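Local coordinates for protein 378aa long hypothetical citrate synthase (Sulfolobus tokodaii, PDB 1VGM) that is of unconfirmed function but belongs to the citrate synthase family, with a largely helical fold and a two-chain assembly, at residues E75-V80 with S106-K111; G68-S73 with L120-I125. One frame throughout, in Å; residues are numbered along the deposited sequence.

Contact 1: E75-V80 with S106-K111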
ATOM      1  N   GLU A  75     -21.500  -3.771   9.978  1.00 11.38           N
ATOM      2  CA  GLU A  75     -21.672  -2.329   9.808  1.00 12.24           C
ATOM      3  C   GLU A  75     -20.367  -1.674   9.362  1.00  9.20           C
ATOM      4  O   GLU A  75     -19.291  -2.057   9.816  1.00  8.74           O
ATOM      5  CB  GLU A  75     -22.121  -1.701  11.130  1.00 15.32           C
ATOM      6  CG  GLU A  75     -21.463  -2.339  12.353  1.00 27.42           C
ATOM      7  CD  GLU A  75     -21.234  -1.356  13.492  1.00 34.38           C
ATOM      8  OE1 GLU A  75     -22.211  -0.687  13.905  1.00 35.01           O
ATOM      9  OE2 GLU A  75     -20.081  -1.256  13.973  1.00 33.73           O
ATOM     10  N   VAL A  76     -20.467  -0.677   8.490  1.00  8.59           N
ATOM     11  CA  VAL A  76     -19.333   0.196   8.193  1.00  7.21           C
ATOM     12  C   VAL A  76     -19.731   1.663   8.346  1.00  8.87           C
ATOM     13  O   VAL A  76     -20.916   1.999   8.321  1.00  5.48           O
ATOM     14  CB  VAL A  76     -18.828  -0.008   6.744  1.00  5.62           C
ATOM     15  CG1 VAL A  76     -18.227  -1.396   6.584  1.00  7.44           C
ATOM     16  CG2 VAL A  76     -19.981   0.198   5.770  1.00  1.60           C
ATOM     17  N   PRO A  77     -18.745   2.557   8.503  1.00  7.60           N
ATOM     18  CA  PRO A  77     -19.052   3.991   8.569  1.00  9.39           C
ATOM     19  C   PRO A  77     -19.848   4.394   7.343  1.00  8.84           C
ATOM     20  O   PRO A  77     -19.660   3.826   6.262  1.00  7.87           O
ATOM     21  CB  PRO A  77     -17.676   4.657   8.596  1.00 11.01           C
ATOM     22  CG  PRO A  77     -16.763   3.600   9.154  1.00 10.64           C
ATOM     23  CD  PRO A  77     -17.297   2.301   8.616  1.00 11.99           C
ATOM     24  N   GLU A  78     -20.746   5.362   7.500  1.00  9.73           N
ATOM     25  CA  GLU A  78     -21.612   5.738   6.393  1.00 10.86           C
ATOM     26  C   GLU A  78     -20.787   6.418   5.305  1.00  8.42           C
ATOM     27  O   GLU A  78     -21.183   6.443   4.135  1.00  6.43           O
ATOM     28  CB  GLU A  78     -22.747   6.649   6.882  1.00 16.56           C
ATOM     29  CG  GLU A  78     -22.322   8.003   7.417  1.00 23.78           C
ATOM     30  CD  GLU A  78     -23.514   8.827   7.884  1.00 30.44           C
ATOM     31  OE1 GLU A  78     -23.392  10.069   7.959  1.00 33.74           O
ATOM     32  OE2 GLU A  78     -24.575   8.229   8.174  1.00 31.42           O
ATOM     33  N   GLN A  79     -19.628   6.954   5.684  1.00  8.53           N
ATOM     34  CA  GLN A  79     -18.724   7.538   4.697  1.00  8.42           C
ATOM     35  C   GLN A  79     -18.339   6.526   3.634  1.00  8.17           C
ATOM     36  O   GLN A  79     -18.153   6.882   2.472  1.00  6.56           O
ATOM     37  CB  GLN A  79     -17.451   8.068   5.363  1.00  8.68           C
ATOM     38  CG  GLN A  79     -17.613   9.443   5.987  1.00 12.68           C
ATOM     39  CD  GLN A  79     -18.143   9.370   7.405  1.00 15.62           C
ATOM     40  OE1 GLN A  79     -18.488   8.292   7.899  1.00 15.19           O
ATOM     41  NE2 GLN A  79     -18.210  10.518   8.070  1.00 12.73           N
ATOM     42  N   VAL A  80     -18.213   5.263   4.034  1.00  8.18           N
ATOM     43  CA  VAL A  80     -17.849   4.201   3.100  1.00  8.91           C
ATOM     44  C   VAL A  80     -18.900   4.091   2.010  1.00  9.79           C
ATOM     45  O   VAL A  80     -18.585   4.082   0.817  1.00  9.31           O
ATOM     46  CB  VAL A  80     -17.753   2.829   3.807  1.00 11.55           C
ATOM     47  CG1 VAL A  80     -17.552   1.726   2.770  1.00  5.59           C
ATOM     48  CG2 VAL A  80     -16.616   2.840   4.801  1.00 10.34           C
ATOM     49  N   SER A 106      -9.089   5.416   8.439  1.00  5.57           N
ATOM     50  CA  SER A 106      -9.216   6.777   8.953  1.00  8.40           C
ATOM     51  C   SER A 106     -10.168   6.870  10.145  1.00  8.42           C
ATOM     52  O   SER A 106      -9.917   7.609  11.103  1.00  7.48           O
ATOM     53  CB  SER A 106      -9.697   7.720   7.846  1.00  7.26           C
ATOM     54  OG  SER A 106      -8.658   8.000   6.925  1.00 11.10           O
ATOM     55  N   ILE A 107     -11.264   6.124  10.081  1.00  6.49           N
ATOM     56  CA  ILE A 107     -12.336   6.308  11.043  1.00  8.61           C
ATOM     57  C   ILE A 107     -12.165   5.400  12.253  1.00 10.07           C
ATOM     58  O   ILE A 107     -12.325   5.846  13.388  1.00  7.47           O
ATOM     59  CB  ILE A 107     -13.710   6.068  10.391  1.00  8.22           C
ATOM     60  CG1 ILE A 107     -13.970   7.161   9.350  1.00 10.01           C
ATOM     61  CG2 ILE A 107     -14.815   6.083  11.454  1.00  9.82           C
ATOM     62  CD1 ILE A 107     -15.276   7.033   8.621  1.00 10.06           C
ATOM     63  N   TYR A 108     -11.818   4.136  12.018  1.00 10.58           N
ATOM     64  CA  TYR A 108     -11.505   3.220  13.120  1.00  8.58           C
ATOM     65  C   TYR A 108     -10.089   3.399  13.669  1.00  7.88           C
ATOM     66  O   TYR A 108      -9.876   3.372  14.881  1.00  8.16           O
ATOM     67  CB  TYR A 108     -11.696   1.768  12.677  1.00 11.53           C
ATOM     68  CG  TYR A 108     -13.120   1.408  12.299  1.00  9.16           C
ATOM     69  CD1 TYR A 108     -13.398   0.747  11.102  1.00 10.18           C
ATOM     70  CD2 TYR A 108     -14.183   1.706  13.148  1.00 12.68           C
ATOM     71  CE1 TYR A 108     -14.697   0.388  10.764  1.00  8.09           C
ATOM     72  CE2 TYR A 108     -15.489   1.350  12.817  1.00 14.13           C
ATOM     73  CZ  TYR A 108     -15.736   0.690  11.626  1.00 12.15           C
ATOM     74  OH  TYR A 108     -17.020   0.312  11.305  1.00 14.04           O
ATOM     75  N   ASP A 109      -9.120   3.579  12.777  1.00  8.26           N
ATOM     76  CA  ASP A 109      -7.725   3.734  13.182  1.00  7.05           C
ATOM     77  C   ASP A 109      -7.347   2.844  14.376  1.00  9.94           C
ATOM     78  O   ASP A 109      -6.921   3.329  15.432  1.00  8.50           O
ATOM     79  CB  ASP A 109      -7.446   5.199  13.518  1.00 12.10           C
ATOM     80  CG  ASP A 109      -5.973   5.532  13.466  1.00 13.50           C
ATOM     81  OD1 ASP A 109      -5.186   4.649  13.079  1.00  9.14           O
ATOM     82  OD2 ASP A 109      -5.602   6.670  13.811  1.00 19.18           O
ATOM     83  N   PRO A 110      -7.481   1.522  14.215  1.00  8.45           N
ATOM     84  CA  PRO A 110      -7.216   0.623  15.345  1.00  7.63           C
ATOM     85  C   PRO A 110      -5.743   0.581  15.741  1.00  8.05           C
ATOM     86  O   PRO A 110      -4.858   0.603  14.885  1.00  6.88           O
ATOM     87  CB  PRO A 110      -7.709  -0.727  14.844  1.00  8.70           C
ATOM     88  CG  PRO A 110      -7.452  -0.666  13.361  1.00  5.73           C
ATOM     89  CD  PRO A 110      -7.742   0.778  12.971  1.00  5.37           C
ATOM     90  N   LYS A 111      -5.493   0.514  17.045  1.00  4.64           N
ATOM     91  CA  LYS A 111      -4.154   0.272  17.564  1.00  8.89           C
ATOM     92  C   LYS A 111      -3.830  -1.213  17.525  1.00  7.45           C
ATOM     93  O   LYS A 111      -4.711  -2.056  17.720  1.00 10.01           O
ATOM     94  CB  LYS A 111      -4.046   0.764  19.009  1.00  9.72           C
ATOM     95  CG  LYS A 111      -4.124   2.272  19.170  1.00 14.62           C
ATOM     96  CD  LYS A 111      -4.005   2.640  20.642  1.00 21.22           C
ATOM     97  CE  LYS A 111      -4.354   4.096  20.900  1.00 25.31           C
ATOM     98  NZ  LYS A 111      -4.207   4.410  22.351  1.00 28.61           N
TER
HETATM   99  O   HOH W   1     -19.197   1.302  12.686  1.00 34.43           O

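Contact 2: G68-S73 with L120-I125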
ATOM      1  N   GLY A  68     -20.066 -15.073  16.386  1.00  7.95           N
ATOM      2  CA  GLY A  68     -20.564 -13.926  17.125  1.00  9.16           C
ATOM      3  C   GLY A  68     -19.869 -12.612  16.789  1.00 10.48           C
ATOM      4  O   GLY A  68     -20.516 -11.573  16.661  1.00  8.51           O
ATOM      5  N   ILE A  69     -18.550 -12.642  16.650  1.00  7.70           N
ATOM      6  CA  ILE A  69     -17.833 -11.443  16.248  1.00 10.06           C
ATOM      7  C   ILE A  69     -18.214 -11.041  14.826  1.00 10.84           C
ATOM      8  O   ILE A  69     -18.507  -9.878  14.556  1.00 12.80           O
ATOM      9  CB  ILE A  69     -16.310 -11.656  16.322  1.00  6.92           C
ATOM     10  CG1 ILE A  69     -15.891 -11.867  17.785  1.00 10.40           C
ATOM     11  CG2 ILE A  69     -15.585 -10.453  15.719  1.00  7.71           C
ATOM     12  CD1 ILE A  69     -14.490 -12.471  17.954  1.00 10.66           C
ATOM     13  N   ILE A  70     -18.211 -12.010  13.923  1.00  7.41           N
ATOM     14  CA  ILE A  70     -18.590 -11.754  12.543  1.00  8.49           C
ATOM     15  C   ILE A  70     -19.935 -11.059  12.494  1.00  8.66           C
ATOM     16  O   ILE A  70     -20.075  -9.994  11.885  1.00  5.18           O
ATOM     17  CB  ILE A  70     -18.665 -13.071  11.723  1.00  9.62           C
ATOM     18  CG1 ILE A  70     -17.248 -13.603  11.470  1.00  5.70           C
ATOM     19  CG2 ILE A  70     -19.372 -12.829  10.398  1.00  6.04           C
ATOM     20  CD1 ILE A  70     -17.196 -15.036  10.989  1.00  6.94           C
ATOM     21  N   ASN A  71     -20.926 -11.667  13.140  1.00  8.52           N
ATOM     22  CA  ASN A  71     -22.319 -11.281  12.937  1.00  9.48           C
ATOM     23  C   ASN A  71     -22.621  -9.912  13.535  1.00  9.95           C
ATOM     24  O   ASN A  71     -23.611  -9.278  13.172  1.00 10.96           O
ATOM     25  CB  ASN A  71     -23.254 -12.326  13.553  1.00  7.72           C
ATOM     26  CG  ASN A  71     -23.445 -13.530  12.658  1.00 10.71           C
ATOM     27  OD1 ASN A  71     -23.544 -13.396  11.433  1.00  6.30           O
ATOM     28  ND2 ASN A  71     -23.499 -14.717  13.259  1.00  7.11           N
ATOM     29  N   GLU A  72     -21.767  -9.460  14.449  1.00  8.35           N
ATOM     30  CA  GLU A  72     -21.947  -8.144  15.048  1.00 11.96           C
ATOM     31  C   GLU A  72     -21.069  -7.074  14.397  1.00 10.66           C
ATOM     32  O   GLU A  72     -21.024  -5.944  14.872  1.00  8.51           O
ATOM     33  CB  GLU A  72     -21.666  -8.198  16.559  1.00 13.20           C
ATOM     34  CG  GLU A  72     -20.192  -8.290  16.927  1.00 12.57           C
ATOM     35  CD  GLU A  72     -19.970  -8.584  18.408  1.00 17.71           C
ATOM     36  OE1 GLU A  72     -18.812  -8.825  18.809  1.00 17.63           O
ATOM     37  OE2 GLU A  72     -20.953  -8.571  19.173  1.00 18.37           O
ATOM     38  N   SER A  73     -20.376  -7.418  13.313  1.00  8.72           N
ATOM     39  CA  SER A  73     -19.347  -6.528  12.785  1.00  8.54           C
ATOM     40  C   SER A  73     -19.506  -6.121  11.315  1.00  8.25           C
ATOM     41  O   SER A  73     -18.549  -5.636  10.707  1.00  7.86           O
ATOM     42  CB  SER A  73     -17.970  -7.156  12.982  1.00 10.83           C
ATOM     43  OG  SER A  73     -17.714  -7.409  14.349  1.00 10.66           O
ATOM     44  N   LEU A 120      -9.919  -8.213  16.152  1.00  6.23           N
ATOM     45  CA  LEU A 120      -9.973  -7.139  15.160  1.00  8.04           C
ATOM     46  C   LEU A 120      -9.876  -7.684  13.736  1.00  6.95           C
ATOM     47  O   LEU A 120     -10.567  -7.206  12.847  1.00  6.63           O
ATOM     48  CB  LEU A 120      -8.844  -6.118  15.396  1.00  9.84           C
ATOM     49  CG  LEU A 120      -8.654  -5.065  14.294  1.00  8.33           C
ATOM     50  CD1 LEU A 120      -9.899  -4.192  14.214  1.00  7.79           C
ATOM     51  CD2 LEU A 120      -7.426  -4.210  14.575  1.00  5.94           C
ATOM     52  N   ALA A 121      -9.025  -8.686  13.527  1.00  4.37           N
ATOM     53  CA  ALA A 121      -8.962  -9.396  12.247  1.00  4.66           C
ATOM     54  C   ALA A 121     -10.314  -9.955  11.792  1.00  4.39           C
ATOM     55  O   ALA A 121     -10.678  -9.841  10.623  1.00  7.57           O
ATOM     56  CB  ALA A 121      -7.933 -10.528  12.329  1.00  4.16           C
ATOM     57  N   VAL A 122     -11.052 -10.565  12.716  1.00  7.06           N
ATOM     58  CA  VAL A 122     -12.362 -11.117  12.391  1.00  7.50           C
ATOM     59  C   VAL A 122     -13.334 -10.011  11.989  1.00  6.27           C
ATOM     60  O   VAL A 122     -14.057 -10.143  11.002  1.00  8.41           O
ATOM     61  CB  VAL A 122     -12.966 -11.907  13.582  1.00  6.16           C
ATOM     62  CG1 VAL A 122     -14.271 -12.573  13.155  1.00  1.60           C
ATOM     63  CG2 VAL A 122     -11.979 -12.965  14.058  1.00  6.26           C
ATOM     64  N   GLN A 123     -13.341  -8.919  12.751  1.00  6.35           N
ATOM     65  CA  GLN A 123     -14.159  -7.754  12.412  1.00  4.98           C
ATOM     66  C   GLN A 123     -13.846  -7.263  11.008  1.00  6.10           C
ATOM     67  O   GLN A 123     -14.754  -6.946  10.237  1.00  6.15           O
ATOM     68  CB  GLN A 123     -13.923  -6.616  13.410  1.00  8.84           C
ATOM     69  CG  GLN A 123     -14.345  -6.944  14.833  1.00  7.97           C
ATOM     70  CD  GLN A 123     -14.055  -5.815  15.812  1.00 13.41           C
ATOM     71  OE1 GLN A 123     -13.222  -4.940  15.551  1.00 14.17           O
ATOM     72  NE2 GLN A 123     -14.735  -5.838  16.954  1.00  9.56           N
ATOM     73  N   ILE A 124     -12.562  -7.203  10.671  1.00  1.60           N
ATOM     74  CA  ILE A 124     -12.161  -6.741   9.343  1.00  6.52           C
ATOM     75  C   ILE A 124     -12.682  -7.682   8.252  1.00  4.01           C
ATOM     76  O   ILE A 124     -13.097  -7.249   7.181  1.00  2.93           O
ATOM     77  CB  ILE A 124     -10.616  -6.648   9.220  1.00  8.11           C
ATOM     78  CG1 ILE A 124     -10.076  -5.609  10.208  1.00 10.58           C
ATOM     79  CG2 ILE A 124     -10.214  -6.288   7.768  1.00 10.03           C
ATOM     80  CD1 ILE A 124      -8.565  -5.465  10.167  1.00  7.65           C
ATOM     81  N   ILE A 125     -12.658  -8.977   8.538  1.00  4.75           N
ATOM     82  CA  ILE A 125     -13.188  -9.966   7.611  1.00  4.81           C
ATOM     83  C   ILE A 125     -14.689  -9.767   7.411  1.00  1.67           C
ATOM     84  O   ILE A 125     -15.194  -9.858   6.296  1.00  2.05           O
ATOM     85  CB  ILE A 125     -12.866 -11.401   8.114  1.00  2.32           C
ATOM     86  CG1 ILE A 125     -11.380 -11.688   7.865  1.00  6.83           C
ATOM     87  CG2 ILE A 125     -13.722 -12.439   7.394  1.00  6.32           C
ATOM     88  CD1 ILE A 125     -10.817 -12.831   8.681  1.00  8.87           C
TER
HETATM   89  O   HOH W   2     -16.503  -7.774  18.221  1.00 19.26           O

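Contact 1: E75-V80 with S106-K111
Glu75 meets Tyr108 through a single water, which donates a weak bond to Glu75 OE2 at 3.0 Å and lies 2.8 Å from Tyr108 OH, in the plane of the phenol ring and at its edge. The same hydroxyl stands 3.9 Å from Val76 CA. Pro77 then does most of the touching. Its CD meets the end of the phenol tip to tip, 3.4 Å from Tyr108 OH, while its other flank slides past Ile107 in the opposite direction. There the packing is tight: Pro77 CB and Ile107 CD1 are only 3.4 Å apart. At the start of the helix, Gln79 crosses Ile107 obliquely, with OE1 3.5 Å from Ile107 CD1; the chain bends at chi2 (86°), which turns CD back toward that methyl. The amide nitrogen, NE2, is held by Ser86 O of the second subunit, whose Met87 also packs on Ile107. Lys127 of helix 117-139 binds Glu75 O and, weakly, Tyr108 OH. The contact thus joins the loop leading into helix 78-84 to the C-terminal end of helix 93-108, with helix 117-139 alongside and the second subunit against Gln79 and Ile107.

Contact 2: G68-S73 with L120-I125
Val122 sets its CG1 methyl between two isoleucines of the facing helix, 3.6 Å from Ile69 CG2 and equally far from Ile70 CG1. The methyl stands anti to the backbone N (chi1 -175°); this one branch touches two successive residues, and the valine side chain crosses both at about a right angle. This is the closely fitted part of the contact, all of it hydrocarbon, and Ile70 also touches Glu46 and Ile49 of helix 45-54.

Ser73 makes the closest backbone approach, its CA 5.3 Å from that of Gln123. Its hydroxyl touches the aliphatic part of the glutamine, OG lying 3.4 Å from Gln123 CG, but gives its hydrogen to its own helix end: Ser73 OG bonds to Ile69 O at 2.6 Å, tilted 30° from the carbonyl plane. Glu72 N reaches this oxygen from the opposite face, so two donors grip the carbonyl where helix 60-71 finishes. The hydroxyl of the buried Ser73 thus finds its acceptor within its own segment.

The outer side is looser. Gln123 runs extended beyond CG, and its amide meets Glu72 through a water alone, which accepts from Gln123 NE2 at 2.9 Å and donates to Glu72 OE1 at 2.6 Å. Glu72, the first residue past the helix, is exposed. The arrangement is the end of one helix packed on the side of another, with an apolar seam and a water-bridged margin, within the mainly alpha-helical fold of the citrate synthase family, where helix 117-139 also packs on helices 203-214 and 331-353.

Contacts 1 and 2 lie about 13 Å apart, centre to centre, both to one side of the molecule's middle, and residues 75-111 of contact 1 fall within the span 68-125 that contact 2 brackets. Helices 60-71 and 78-84 are consecutive in the chain, as are helices 93-108 and 117-139, and the contacts pair 78-84 with 93-108 and 60-71 with 117-139. They touch directly where Pro110 CB packs 3.5 Å from Leu120 CD2. Lys127 ties them further, binding Ser73 O as well as Glu75 O. Their settings differ: contact 1 is at the surface and meets the second subunit, whereas contact 2 is buried within its own chain.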